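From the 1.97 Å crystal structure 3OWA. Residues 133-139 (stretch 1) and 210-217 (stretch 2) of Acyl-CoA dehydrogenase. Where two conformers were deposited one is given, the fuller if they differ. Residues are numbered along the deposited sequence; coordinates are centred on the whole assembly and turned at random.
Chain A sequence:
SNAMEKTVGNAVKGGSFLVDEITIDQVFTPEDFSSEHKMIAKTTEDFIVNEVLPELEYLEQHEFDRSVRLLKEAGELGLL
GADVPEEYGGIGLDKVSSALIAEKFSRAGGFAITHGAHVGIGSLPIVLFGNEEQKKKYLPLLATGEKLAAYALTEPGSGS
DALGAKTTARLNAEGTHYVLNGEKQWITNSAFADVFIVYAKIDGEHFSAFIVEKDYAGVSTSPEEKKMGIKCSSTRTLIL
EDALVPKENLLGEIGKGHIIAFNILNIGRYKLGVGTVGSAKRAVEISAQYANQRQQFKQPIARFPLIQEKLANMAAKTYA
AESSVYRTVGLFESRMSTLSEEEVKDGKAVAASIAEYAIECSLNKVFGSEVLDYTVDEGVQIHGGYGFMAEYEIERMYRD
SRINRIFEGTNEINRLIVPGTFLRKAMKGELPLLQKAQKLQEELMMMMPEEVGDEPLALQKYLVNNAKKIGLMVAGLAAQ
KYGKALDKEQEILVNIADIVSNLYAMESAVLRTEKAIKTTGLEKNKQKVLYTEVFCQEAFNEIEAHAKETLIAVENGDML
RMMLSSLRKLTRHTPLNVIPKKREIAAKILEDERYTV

Stretch 1 133-139: EQKKKYL
Stretch 2, residues 210-217: FIVEKDYA

Residues 133-139 lie within a longer α-helix, and residues 210-213 form the last part of a β-strand that leads into a turn. The helix is regular, with phi near -65° and psi near -45° for most residues and phi of -88° at Tyr138. Its i to i-4 hydrogen bonds run from Lys137 N to Glu133 O (3.0 Å), from Tyr138 N to Gln134 O (2.9 Å) and from Leu139 N to Lys135 O (3.0 Å). The strand is extended, with phi/psi of -139/142° at Phe210, -89/118° at Ile211, -122/119° at Val212 and -80/141° at Glu213. A type I turn from Glu213 to Tyr216 follows, with Lys214 at -52/-39° and Asp215 at -78/-2°, and is closed by a hydrogen bond from Tyr216 N to Glu213 O (3.0 Å).

Helix and strand run in roughly the same direction, their axes crossing at 30° with a closest approach of 12.0 Å. The register is set by Gln134 and Ile211, whose CA atoms are 8.9 Å apart. At this spacing no backbone hydrogen bond links the two stretches, and side chains make the contact. From the helix, the CA-to-CB bonds of Gln134, Lys137 and Tyr138 point toward the strand segment. The strand alternates as expected: Ile211 and Glu213 point toward the helix, Phe210 and Val212 away. The summed buried surface is a modest 230 Å², to which Ile211 and Tyr138 contribute most.

The apolar part of the contact centres on these two residues. Ile211 (chi1 m, chi2 t) places CG2 over one face of the Tyr138 ring (chi1 m, chi2 98°), 3.9 Å from the ring centroid and 20° off its normal. This is a CH-π arrangement, in which a methyl group rests against the aromatic π cloud; the closest atoms are Ile211 CG2 and Tyr138 CZ, 3.7 Å apart. Along the helix, Gln134 (chi1 m, chi2 t) packs its amide carbon CD against Ile211 CD1 at 3.9 Å, while its polar amide atoms find hydrogen bonds elsewhere.

The polar part gathers around the Glu213 carboxylate. Glu213 (chi1 m, chi2 t, chi3 -157°) brings OE1 to the edge of the Tyr138 ring, near its plane, where Tyr138 OH donates a short hydrogen bond of 2.6 Å to OE1. The phenol thus joins both parts of the contact, its ring covered by a methyl and its hydroxyl held by a carboxylate. The same oxygen forms a salt bridge with Lys137: NZ to Glu213 OE1 is 3.4 Å, so the direct hydrogen bond is weak. The lysine reaches this position with chi1 t, chi2 147°, chi3 128° and chi4 p.

Water reinforces the long ionic pair. One molecule accepts from Lys137 NZ at 2.7 Å and donates to Glu213 OE1 at 3.2 Å. A second accepts a weak hydrogen bond from Lys137 NZ at 3.4 Å and is hydrogen-bonded to Tyr216 OH at 2.8 Å, linking the helix to the turn. Tyr216 (chi1 m, chi2 -16°) also brings its OH within 3.4 Å of Tyr138 OH.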

ATOM      1  N   GLU A 133      43.277 -16.965  -6.341  1.00 46.36           N
ATOM      2  CA  GLU A 133      44.047 -15.826  -5.882  1.00 46.64           C
ATOM      3  C   GLU A 133      43.134 -14.709  -5.329  1.00 44.28           C
ATOM      4  O   GLU A 133      43.395 -14.139  -4.275  1.00 43.47           O
ATOM      5  CB  GLU A 133      44.911 -15.310  -7.039  1.00 47.78           C
ATOM      6  CG  GLU A 133      45.776 -14.130  -6.700  1.00 55.13           C
ATOM      7  CD  GLU A 133      46.282 -13.394  -7.932  1.00 64.04           C
ATOM      8  OE1 GLU A 133      45.544 -13.333  -8.949  1.00 67.88           O
ATOM      9  OE2 GLU A 133      47.417 -12.861  -7.870  1.00 68.82           O
ATOM     10  N   GLN A 134      42.061 -14.416  -6.051  1.00 42.69           N
ATOM     11  CA  GLN A 134      41.067 -13.430  -5.601  1.00 41.12           C
ATOM     12  C   GLN A 134      40.408 -13.855  -4.282  1.00 40.50           C
ATOM     13  O   GLN A 134      40.287 -13.060  -3.377  1.00 38.81           O
ATOM     14  CB  GLN A 134      40.033 -13.201  -6.700  1.00 40.08           C
ATOM     15  CG  GLN A 134      40.625 -12.527  -7.951  1.00 39.50           C
ATOM     16  CD  GLN A 134      39.721 -12.679  -9.141  1.00 39.32           C
ATOM     17  OE1 GLN A 134      38.898 -13.612  -9.206  1.00 36.69           O
ATOM     18  NE2 GLN A 134      39.849 -11.762 -10.096  1.00 37.01           N
ATOM     19  N   LYS A 135      40.049 -15.124  -4.151  1.00 40.93           N
ATOM     20  CA  LYS A 135      39.455 -15.577  -2.906  1.00 41.63           C
ATOM     21  C   LYS A 135      40.391 -15.477  -1.721  1.00 42.25           C
ATOM     22  O   LYS A 135      39.999 -14.964  -0.678  1.00 40.87           O
ATOM     23  CB  LYS A 135      38.883 -16.982  -3.037  1.00 42.50           C
ATOM     24  CG  LYS A 135      37.828 -17.075  -4.122  1.00 42.23           C
ATOM     25  CD  LYS A 135      37.109 -18.434  -4.088  1.00 44.42           C
ATOM     26  CE  LYS A 135      37.907 -19.487  -4.831  1.00 46.43           C
ATOM     27  NZ  LYS A 135      37.108 -20.687  -5.098  1.00 49.24           N
ATOM     28  N   LYS A 136      41.639 -15.925  -1.871  1.00 44.01           N
ATOM     29  CA  LYS A 136      42.555 -15.907  -0.725  1.00 46.01           C
ATOM     30  C   LYS A 136      42.924 -14.501  -0.330  1.00 45.38           C
ATOM     31  O   LYS A 136      43.136 -14.231   0.834  1.00 45.92           O
ATOM     32  CB  LYS A 136      43.822 -16.756  -0.960  1.00 47.83           C
ATOM     33  CG  LYS A 136      43.526 -18.242  -0.957  1.00 51.62           C
ATOM     34  CD  LYS A 136      44.738 -19.068  -0.525  1.00 60.82           C
ATOM     35  CE  LYS A 136      44.588 -19.639   0.906  1.00 64.64           C
ATOM     36  NZ  LYS A 136      43.455 -20.636   1.072  1.00 64.59           N
ATOM     37  N   LYS A 137      42.981 -13.605  -1.308  1.00 45.35           N
ATOM     38  CA  LYS A 137      43.169 -12.197  -1.041  1.00 44.93           C
ATOM     39  C   LYS A 137      41.963 -11.561  -0.317  1.00 44.16           C
ATOM     40  O   LYS A 137      42.131 -11.016   0.776  1.00 44.89           O
ATOM     41  CB  LYS A 137      43.457 -11.449  -2.347  1.00 44.75           C
ATOM     42  CG  LYS A 137      43.816  -9.967  -2.208  1.00 46.80           C
ATOM     43  CD  LYS A 137      44.796  -9.580  -3.298  1.00 49.63           C
ATOM     44  CE  LYS A 137      44.401  -8.361  -4.107  1.00 51.36           C
ATOM     45  NZ  LYS A 137      44.830  -7.029  -3.592  1.00 49.15           N
ATOM     46  N   TYR A 138      40.769 -11.606  -0.917  1.00 42.19           N
ATOM     47  CA  TYR A 138      39.674 -10.739  -0.441  1.00 40.47           C
ATOM     48  C   TYR A 138      38.833 -11.340   0.670  1.00 39.97           C
ATOM     49  O   TYR A 138      38.494 -10.642   1.613  1.00 40.38           O
ATOM     50  CB  TYR A 138      38.804 -10.193  -1.592  1.00 39.27           C
ATOM     51  CG  TYR A 138      39.551  -9.193  -2.458  1.00 37.47           C
ATOM     52  CD1 TYR A 138      40.138  -9.585  -3.670  1.00 37.72           C
ATOM     53  CD2 TYR A 138      39.704  -7.859  -2.057  1.00 37.99           C
ATOM     54  CE1 TYR A 138      40.855  -8.671  -4.475  1.00 36.48           C
ATOM     55  CE2 TYR A 138      40.420  -6.931  -2.849  1.00 35.86           C
ATOM     56  CZ  TYR A 138      40.987  -7.353  -4.054  1.00 36.34           C
ATOM     57  OH  TYR A 138      41.684  -6.479  -4.849  1.00 39.73           O
ATOM     58  N   LEU A 139      38.553 -12.632   0.594  1.00 39.79           N
ATOM     59  CA  LEU A 139      37.575 -13.256   1.502  1.00 40.58           C
ATOM     60  C   LEU A 139      37.893 -13.223   3.008  1.00 42.30           C
ATOM     61  O   LEU A 139      36.983 -12.931   3.796  1.00 41.29           O
ATOM     62  CB  LEU A 139      37.192 -14.655   1.052  1.00 40.24           C
ATOM     63  CG  LEU A 139      36.521 -14.698  -0.317  1.00 38.99           C
ATOM     64  CD1 LEU A 139      36.165 -16.126  -0.613  1.00 39.54           C
ATOM     65  CD2 LEU A 139      35.261 -13.828  -0.346  1.00 38.50           C
ATOM     66  N   PHE A 210      34.333  -6.481 -12.267  1.00 30.94           N
ATOM     67  CA  PHE A 210      35.676  -6.125 -11.770  1.00 30.70           C
ATOM     68  C   PHE A 210      35.636  -5.948 -10.274  1.00 30.58           C
ATOM     69  O   PHE A 210      34.652  -5.422  -9.731  1.00 28.80           O
ATOM     70  CB  PHE A 210      36.138  -4.782 -12.344  1.00 29.29           C
ATOM     71  CG  PHE A 210      36.292  -4.772 -13.850  1.00 31.67           C
ATOM     72  CD1 PHE A 210      37.524  -5.027 -14.426  1.00 34.01           C
ATOM     73  CD2 PHE A 210      35.219  -4.491 -14.668  1.00 33.57           C
ATOM     74  CE1 PHE A 210      37.697  -5.016 -15.824  1.00 36.39           C
ATOM     75  CE2 PHE A 210      35.363  -4.469 -16.072  1.00 35.92           C
ATOM     76  CZ  PHE A 210      36.626  -4.745 -16.646  1.00 36.08           C
ATOM     77  N   ILE A 211      36.689  -6.390  -9.595  1.00 31.03           N
ATOM     78  CA  ILE A 211      36.843  -6.065  -8.175  1.00 30.61           C
ATOM     79  C   ILE A 211      37.598  -4.741  -8.099  1.00 31.10           C
ATOM     80  O   ILE A 211      38.732  -4.590  -8.615  1.00 32.17           O
ATOM     81  CB  ILE A 211      37.605  -7.159  -7.428  1.00 32.45           C
ATOM     82  CG1 ILE A 211      36.909  -8.512  -7.612  1.00 32.19           C
ATOM     83  CG2 ILE A 211      37.869  -6.745  -5.957  1.00 29.63           C
ATOM     84  CD1 ILE A 211      37.823  -9.750  -7.338  1.00 31.46           C
ATOM     85  N   VAL A 212      36.943  -3.737  -7.533  1.00 29.83           N
ATOM     86  CA  VAL A 212      37.493  -2.402  -7.548  1.00 28.81           C
ATOM     87  C   VAL A 212      37.614  -1.960  -6.093  1.00 29.46           C
ATOM     88  O   VAL A 212      36.605  -1.868  -5.389  1.00 29.15           O
ATOM     89  CB  VAL A 212      36.564  -1.427  -8.288  1.00 28.68           C
ATOM     90  CG1 VAL A 212      37.144   0.011  -8.230  1.00 32.66           C
ATOM     91  CG2 VAL A 212      36.347  -1.893  -9.735  1.00 25.37           C
ATOM     92  N   GLU A 213      38.835  -1.677  -5.660  1.00 29.27           N
ATOM     93  CA  GLU A 213      39.059  -1.122  -4.328  1.00 30.14           C
ATOM     94  C   GLU A 213      38.797   0.382  -4.290  1.00 30.45           C
ATOM     95  O   GLU A 213      39.151   1.126  -5.232  1.00 28.93           O
ATOM     96  CB  GLU A 213      40.489  -1.449  -3.886  1.00 30.40           C
ATOM     97  CG  GLU A 213      40.690  -2.951  -3.707  1.00 33.59           C
ATOM     98  CD  GLU A 213      42.087  -3.319  -3.185  1.00 40.26           C
ATOM     99  OE1 GLU A 213      42.531  -4.469  -3.398  1.00 40.93           O
ATOM    100  OE2 GLU A 213      42.746  -2.464  -2.565  1.00 41.52           O
ATOM    101  N   LYS A 214      38.187   0.830  -3.195  0.52 30.43           N
ATOM    102  CA  LYS A 214      37.936   2.256  -2.954  0.52 31.02           C
ATOM    103  C   LYS A 214      39.201   3.105  -3.113  0.52 31.45           C
ATOM    104  O   LYS A 214      39.156   4.199  -3.694  0.52 31.48           O
ATOM    105  CB  LYS A 214      37.308   2.460  -1.560  0.52 31.65           C
ATOM    106  CG  LYS A 214      36.898   3.896  -1.244  0.52 32.87           C
ATOM    107  CD  LYS A 214      36.011   4.511  -2.342  0.52 33.45           C
ATOM    108  CE  LYS A 214      35.170   5.666  -1.796  0.52 35.56           C
ATOM    109  NZ  LYS A 214      35.884   6.952  -1.465  0.52 33.49           N
ATOM    110  N   ASP A 215      40.328   2.569  -2.646  1.00 30.95           N
ATOM    111  CA  ASP A 215      41.614   3.273  -2.694  1.00 32.50           C
ATOM    112  C   ASP A 215      42.336   3.304  -4.055  1.00 31.01           C
ATOM    113  O   ASP A 215      43.358   3.995  -4.190  1.00 31.03           O
ATOM    114  CB  ASP A 215      42.535   2.727  -1.591  1.00 34.08           C
ATOM    115  CG  ASP A 215      42.138   3.239  -0.205  1.00 39.60           C
ATOM    116  OD1 ASP A 215      42.560   2.626   0.800  1.00 44.42           O
ATOM    117  OD2 ASP A 215      41.389   4.256  -0.122  1.00 46.69           O
ATOM    118  N   TYR A 216      41.776   2.654  -5.079  1.00 28.29           N
ATOM    119  CA  TYR A 216      42.388   2.735  -6.422  1.00 28.01           C
ATOM    120  C   TYR A 216      42.267   4.176  -6.938  1.00 27.19           C
ATOM    121  O   TYR A 216      41.321   4.892  -6.597  1.00 25.79           O
ATOM    122  CB  TYR A 216      41.702   1.786  -7.433  1.00 28.08           C
ATOM    123  CG  TYR A 216      41.982   0.289  -7.207  1.00 29.11           C
ATOM    124  CD1 TYR A 216      43.034  -0.127  -6.391  1.00 31.30           C
ATOM    125  CD2 TYR A 216      41.222  -0.699  -7.872  1.00 26.29           C
ATOM    126  CE1 TYR A 216      43.328  -1.493  -6.202  1.00 33.90           C
ATOM    127  CE2 TYR A 216      41.499  -2.073  -7.683  1.00 29.80           C
ATOM    128  CZ  TYR A 216      42.535  -2.457  -6.822  1.00 33.29           C
ATOM    129  OH  TYR A 216      42.841  -3.796  -6.628  1.00 37.77           O
ATOM    130  N   ALA A 217      43.241   4.586  -7.722  1.00 25.40           N
ATOM    131  CA  ALA A 217      43.231   5.912  -8.328  1.00 26.70           C
ATOM    132  C   ALA A 217      41.955   6.086  -9.143  1.00 27.89           C
ATOM    133  O   ALA A 217      41.522   5.130  -9.802  1.00 29.71           O
ATOM    134  CB  ALA A 217      44.453   6.071  -9.244  1.00 24.48           C
TER
HETATM  135  O   HOH W   1      45.380  -4.377  -5.703  1.00 45.21           O
HETATM  136  O   HOH W   2      43.668  -6.415  -1.189  1.00 96.21           O